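Local coordinates for protein 2-nitrobenzoate nitroreductase (Pseudomonas fluorescens, PDB 4Z85) that acts as a 2-nitrobenzoate nitroreductase, an FMN-binding flavoprotein of the flavoredoxin family, at residues V89-E94 with I137-K142; P55-A60 with G158-M163. All blocks are in the same frame, centred on the assembly; numbering follows the deposited sequence.

Contact 1: V89-E94 with I137-K142; sequences VNMVDE and IAWECK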
# COMPACT_ATOMS: atom_id res chain seq x y z
N VAL A 89 3.62 2.07 -14.41
CA VAL A 89 2.88 2.57 -13.25
C VAL A 89 3.01 4.09 -13.18
O VAL A 89 4.08 4.62 -12.95
CB VAL A 89 3.39 1.93 -11.93
CG1 VAL A 89 2.69 2.58 -10.73
CG2 VAL A 89 3.14 0.43 -11.94
N ASN A 90 1.91 4.79 -13.39
CA ASN A 90 1.88 6.23 -13.29
C ASN A 90 1.39 6.60 -11.91
O ASN A 90 0.34 6.12 -11.50
CB ASN A 90 0.95 6.86 -14.33
CG ASN A 90 1.33 6.50 -15.74
OD1 ASN A 90 2.17 7.16 -16.35
ND2 ASN A 90 0.71 5.45 -16.28
N MET A 91 2.16 7.43 -11.23
CA MET A 91 1.79 7.90 -9.90
C MET A 91 0.80 9.04 -10.05
O MET A 91 0.71 9.66 -11.12
CB MET A 91 3.02 8.33 -9.10
CG MET A 91 4.07 7.23 -8.95
SD MET A 91 3.35 5.68 -8.33
CE MET A 91 4.81 4.67 -8.30
N VAL A 92 0.06 9.33 -8.99
CA VAL A 92 -1.13 10.16 -9.11
C VAL A 92 -1.06 11.36 -8.18
O VAL A 92 -1.02 11.20 -6.96
CB VAL A 92 -2.42 9.36 -8.79
CG1 VAL A 92 -3.65 10.27 -8.88
CG2 VAL A 92 -2.55 8.14 -9.71
N ASP A 93 -1.03 12.57 -8.75
CA ASP A 93 -1.19 13.78 -7.95
C ASP A 93 -2.33 14.63 -8.52
O ASP A 93 -3.10 14.17 -9.35
CB ASP A 93 0.12 14.56 -7.86
CG ASP A 93 0.55 15.20 -9.18
OD1 ASP A 93 -0.07 14.96 -10.23
OD2 ASP A 93 1.56 15.94 -9.15
N GLU A 94 -2.44 15.86 -8.03
CA GLU A 94 -3.56 16.73 -8.38
C GLU A 94 -3.78 16.85 -9.89
O GLU A 94 -4.92 16.85 -10.36
CB GLU A 94 -3.33 18.11 -7.77
CG GLU A 94 -4.53 19.01 -7.84
CD GLU A 94 -4.22 20.43 -7.42
OE1 GLU A 94 -3.36 20.61 -6.52
OE2 GLU A 94 -4.82 21.37 -7.99
N ILE A 137 5.33 11.21 -11.62
CA ILE A 137 6.37 10.20 -11.57
C ILE A 137 5.79 8.98 -12.27
O ILE A 137 4.60 8.72 -12.16
CB ILE A 137 6.79 9.83 -10.12
CG1 ILE A 137 7.29 11.06 -9.35
CG2 ILE A 137 7.87 8.76 -10.13
CD1 ILE A 137 7.65 10.77 -7.90
N ALA A 138 6.63 8.24 -12.99
CA ALA A 138 6.19 6.99 -13.61
C ALA A 138 7.26 5.93 -13.48
O ALA A 138 8.45 6.22 -13.56
CB ALA A 138 5.82 7.21 -15.07
N TRP A 139 6.86 4.70 -13.23
CA TRP A 139 7.76 3.56 -13.24
C TRP A 139 7.61 2.83 -14.57
O TRP A 139 6.51 2.43 -14.94
CB TRP A 139 7.45 2.59 -12.09
CG TRP A 139 7.68 3.08 -10.70
CD1 TRP A 139 8.31 4.23 -10.31
CD2 TRP A 139 7.29 2.40 -9.50
NE1 TRP A 139 8.34 4.30 -8.94
CE2 TRP A 139 7.72 3.19 -8.42
CE3 TRP A 139 6.60 1.21 -9.24
CZ2 TRP A 139 7.48 2.83 -7.09
CZ3 TRP A 139 6.37 0.85 -7.93
CH2 TRP A 139 6.81 1.66 -6.87
N GLU A 140 8.72 2.68 -15.29
CA GLU A 140 8.79 1.80 -16.44
C GLU A 140 9.09 0.39 -15.93
O GLU A 140 10.15 0.16 -15.30
CB GLU A 140 9.86 2.28 -17.43
CG GLU A 140 9.64 3.73 -17.89
CD GLU A 140 10.64 4.20 -18.94
OE1 GLU A 140 11.57 3.43 -19.26
OE2 GLU A 140 10.48 5.33 -19.44
N CYS A 141 8.14 -0.52 -16.19
CA CYS A 141 8.14 -1.84 -15.58
C CYS A 141 8.09 -2.99 -16.55
O CYS A 141 7.48 -2.92 -17.63
CB CYS A 141 6.94 -1.98 -14.64
SG CYS A 141 6.77 -0.65 -13.44
N LYS A 142 8.72 -4.08 -16.12
CA LYS A 142 8.59 -5.36 -16.78
C LYS A 142 7.90 -6.33 -15.85
O LYS A 142 7.99 -6.22 -14.62
CB LYS A 142 9.97 -5.90 -17.19
CG LYS A 142 10.62 -5.03 -18.26
CD LYS A 142 12.01 -5.55 -18.63
CE LYS A 142 12.53 -4.91 -19.91
NZ LYS A 142 13.89 -5.43 -20.27
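Met91 sets its terminal methyl, CE, over one face of the Trp139 indole. CE stands 3.2 Å above the ring plane and over its centre, in CH-pi geometry, with Trp139 CE2 its closest atom at 3.3 Å. The sulfur adds a more oblique Met-aromatic contact, its SD 5.2 Å from the centroid of the five-membered ring. A bend at chi2 (-51°) turns SD out of line with the rest of the chain, and a fully extended chi3 (180°) then carries CE on to the ring. Nearer the backbone, Met91 CG packs against CB of Ile137 at 3.9 Å, the two side chains crossing obliquely.

Val89 shares the sheet face of Trp139. Its CB lies 4.1 Å from Trp139 CB, while CG2 reaches the sulfur of Cys141. The opposite face carries Asn90 and Ala138, whose side chains meet where OD1 of Asn90 approaches CB of Ala138. The backbones are fixed in antiparallel register by a reciprocal pair of hydrogen bonds between Val89 and Trp139, and by Met91 N donating to Ile137 O at 2.9 Å.

Trp139 NE1 hydrogen-bonds OG of Ser21 of the second subunit. An alanine in place of Trp139 would probably leave the Met91 methyl without the face on which it rests and that serine without its indole partner.

Around this pairing, Phe57 of strand 55-62 meets the indole with its ring plane turned by about 45°. Asn90 ND2 bonds to Leu29 O and Thr31 OG1, and OD1 accepts from Ile132 N; a separate backbone bond to Leu29 joins strand 86-90 to strand 28-33. Asp93 sits at the N-cap of helix 94-103, its OD1 making a weak hydrogen bond to Arg95 N.

Contact 2: P55-A60 with G158-M163; sequences PLFVIA and GEIVAM
Phe57 and Gly158 form the tight end of this contact, the ring lying directly against the glycine backbone. Gly158 CA sits 3.6 Å above the ring plane, offset toward the rim, and its carbonyl oxygen lies over a face too, 3.4 Å from Phe57 CD2. A CB on Gly158 would fall only 2.3 Å from Phe57 CZ, a clash, so the ring can settle here because the residue has no side chain. With chi1 at 60°, Phe57 CG stands between its own backbone N and carbonyl carbon, which brings the ring back over Gly158, and Ile160 CG1 comes in at the ring edge, 3.8 Å from CD2.

Phe57 and Gly158 also exchange two backbone hydrogen bonds, and a third runs from Ile160 N to Pro55 O at 2.9 Å. These bonds join strands 55-62 and 153-165 of a closed antiparallel barrel, consistent with the flavin reductase-like family. Just beyond, Val161 and Ala162 both face Glu140 in a classic beta bulge, and Ala162 and Met163 pair with a strand of the second subunit, extending the sheet across the interface.

The looser side lies at Glu159, which is partly exposed. Leu56 CD2 makes one close touch, 3.6 Å from Glu159 CB; beyond CG the glutamate extends alongside the proline ring, OE2 coming no nearer than 4.2 Å to Pro55 CD.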
# COMPACT_ATOMS: atom_id res chain seq x y z
N PRO A 55 14.10 -4.69 -7.61
CA PRO A 55 13.10 -3.67 -7.30
C PRO A 55 11.70 -4.12 -7.73
O PRO A 55 11.33 -3.93 -8.89
CB PRO A 55 13.57 -2.45 -8.09
CG PRO A 55 14.33 -3.02 -9.23
CD PRO A 55 15.00 -4.25 -8.69
N LEU A 56 10.96 -4.73 -6.81
CA LEU A 56 9.69 -5.36 -7.16
C LEU A 56 8.54 -4.69 -6.41
O LEU A 56 8.72 -4.19 -5.29
CB LEU A 56 9.68 -6.84 -6.80
CG LEU A 56 10.70 -7.77 -7.46
CD1 LEU A 56 10.34 -9.22 -7.14
CD2 LEU A 56 10.75 -7.55 -8.95
N PHE A 57 7.37 -4.74 -7.05
CA PHE A 57 6.12 -4.30 -6.43
C PHE A 57 5.00 -5.28 -6.79
O PHE A 57 5.15 -6.11 -7.69
CB PHE A 57 5.74 -2.88 -6.89
CG PHE A 57 5.54 -2.77 -8.36
CD1 PHE A 57 4.30 -3.03 -8.94
CD2 PHE A 57 6.61 -2.46 -9.19
CE1 PHE A 57 4.12 -2.96 -10.31
CE2 PHE A 57 6.45 -2.39 -10.58
CZ PHE A 57 5.20 -2.64 -11.13
N VAL A 58 3.86 -5.15 -6.11
CA VAL A 58 2.71 -6.02 -6.40
C VAL A 58 1.46 -5.16 -6.59
O VAL A 58 1.28 -4.15 -5.91
CB VAL A 58 2.51 -7.09 -5.28
CG1 VAL A 58 2.12 -6.47 -3.92
CG2 VAL A 58 1.48 -8.14 -5.71
N ILE A 59 0.63 -5.55 -7.56
CA ILE A 59 -0.70 -4.96 -7.75
C ILE A 59 -1.71 -6.10 -7.83
O ILE A 59 -1.52 -7.01 -8.62
CB ILE A 59 -0.80 -4.13 -9.03
CG1 ILE A 59 0.26 -3.03 -9.04
CG2 ILE A 59 -2.19 -3.55 -9.17
CD1 ILE A 59 0.40 -2.32 -10.36
N ALA A 60 -2.77 -6.06 -7.04
CA ALA A 60 -3.81 -7.07 -7.18
C ALA A 60 -4.84 -6.57 -8.20
O ALA A 60 -5.31 -5.45 -8.09
CB ALA A 60 -4.47 -7.37 -5.82
N GLY A 158 5.61 -6.80 -10.53
CA GLY A 158 6.31 -6.06 -11.56
C GLY A 158 7.70 -5.71 -11.07
O GLY A 158 7.91 -5.55 -9.87
N GLU A 159 8.63 -5.58 -12.02
CA GLU A 159 9.98 -5.12 -11.70
C GLU A 159 10.19 -3.74 -12.30
O GLU A 159 9.90 -3.52 -13.48
CB GLU A 159 11.04 -6.09 -12.22
CG GLU A 159 12.47 -5.58 -12.01
CD GLU A 159 13.50 -6.58 -12.45
OE1 GLU A 159 13.11 -7.69 -12.87
OE2 GLU A 159 14.71 -6.24 -12.39
N ILE A 160 10.63 -2.80 -11.49
CA ILE A 160 10.92 -1.46 -11.97
C ILE A 160 12.25 -1.47 -12.71
O ILE A 160 13.28 -1.79 -12.14
CB ILE A 160 11.00 -0.46 -10.82
CG1 ILE A 160 9.73 -0.53 -9.97
CG2 ILE A 160 11.21 0.95 -11.36
CD1 ILE A 160 9.87 0.17 -8.63
N VAL A 161 12.22 -1.11 -13.99
CA VAL A 161 13.48 -1.06 -14.72
C VAL A 161 13.97 0.37 -14.84
O VAL A 161 15.19 0.59 -14.86
CB VAL A 161 13.36 -1.72 -16.11
CG1 VAL A 161 12.89 -3.15 -15.94
CG2 VAL A 161 12.42 -0.96 -16.99
N ALA A 162 13.05 1.33 -14.88
CA ALA A 162 13.48 2.73 -14.84
C ALA A 162 12.40 3.64 -14.30
O ALA A 162 11.25 3.24 -14.22
CB ALA A 162 13.93 3.21 -16.23
N MET A 163 12.76 4.86 -13.92
CA MET A 163 11.77 5.83 -13.46
C MET A 163 11.82 7.16 -14.21
O MET A 163 12.89 7.67 -14.51
CB MET A 163 11.95 6.11 -11.97
CG MET A 163 11.80 4.89 -11.05
SD MET A 163 11.84 5.41 -9.32
CE MET A 163 11.82 3.83 -8.45

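Overall arrangement
Followed from the N terminus, the chain first lays down 55-60, then 89-94, before returning through 137-142 and finally 158-163. Contact 1 closes a loop of 42 intervening residues, and contact 2 a longer one of 97 that encloses it, so the two nest without crossing. Contact 2 pairs strand 55-62 with 153-165, and contact 1 pairs 137-150 with 86-90. Strands 137-150 and 153-165 are consecutive in the chain and adjacent in the sheet; bonds between them, such as a probable one from Lys142 O to Glu159 N at 2.8 Å, join the two pairs into four consecutive strands of the barrel. The contact centres are about 10 Å apart, and both reach the second subunit.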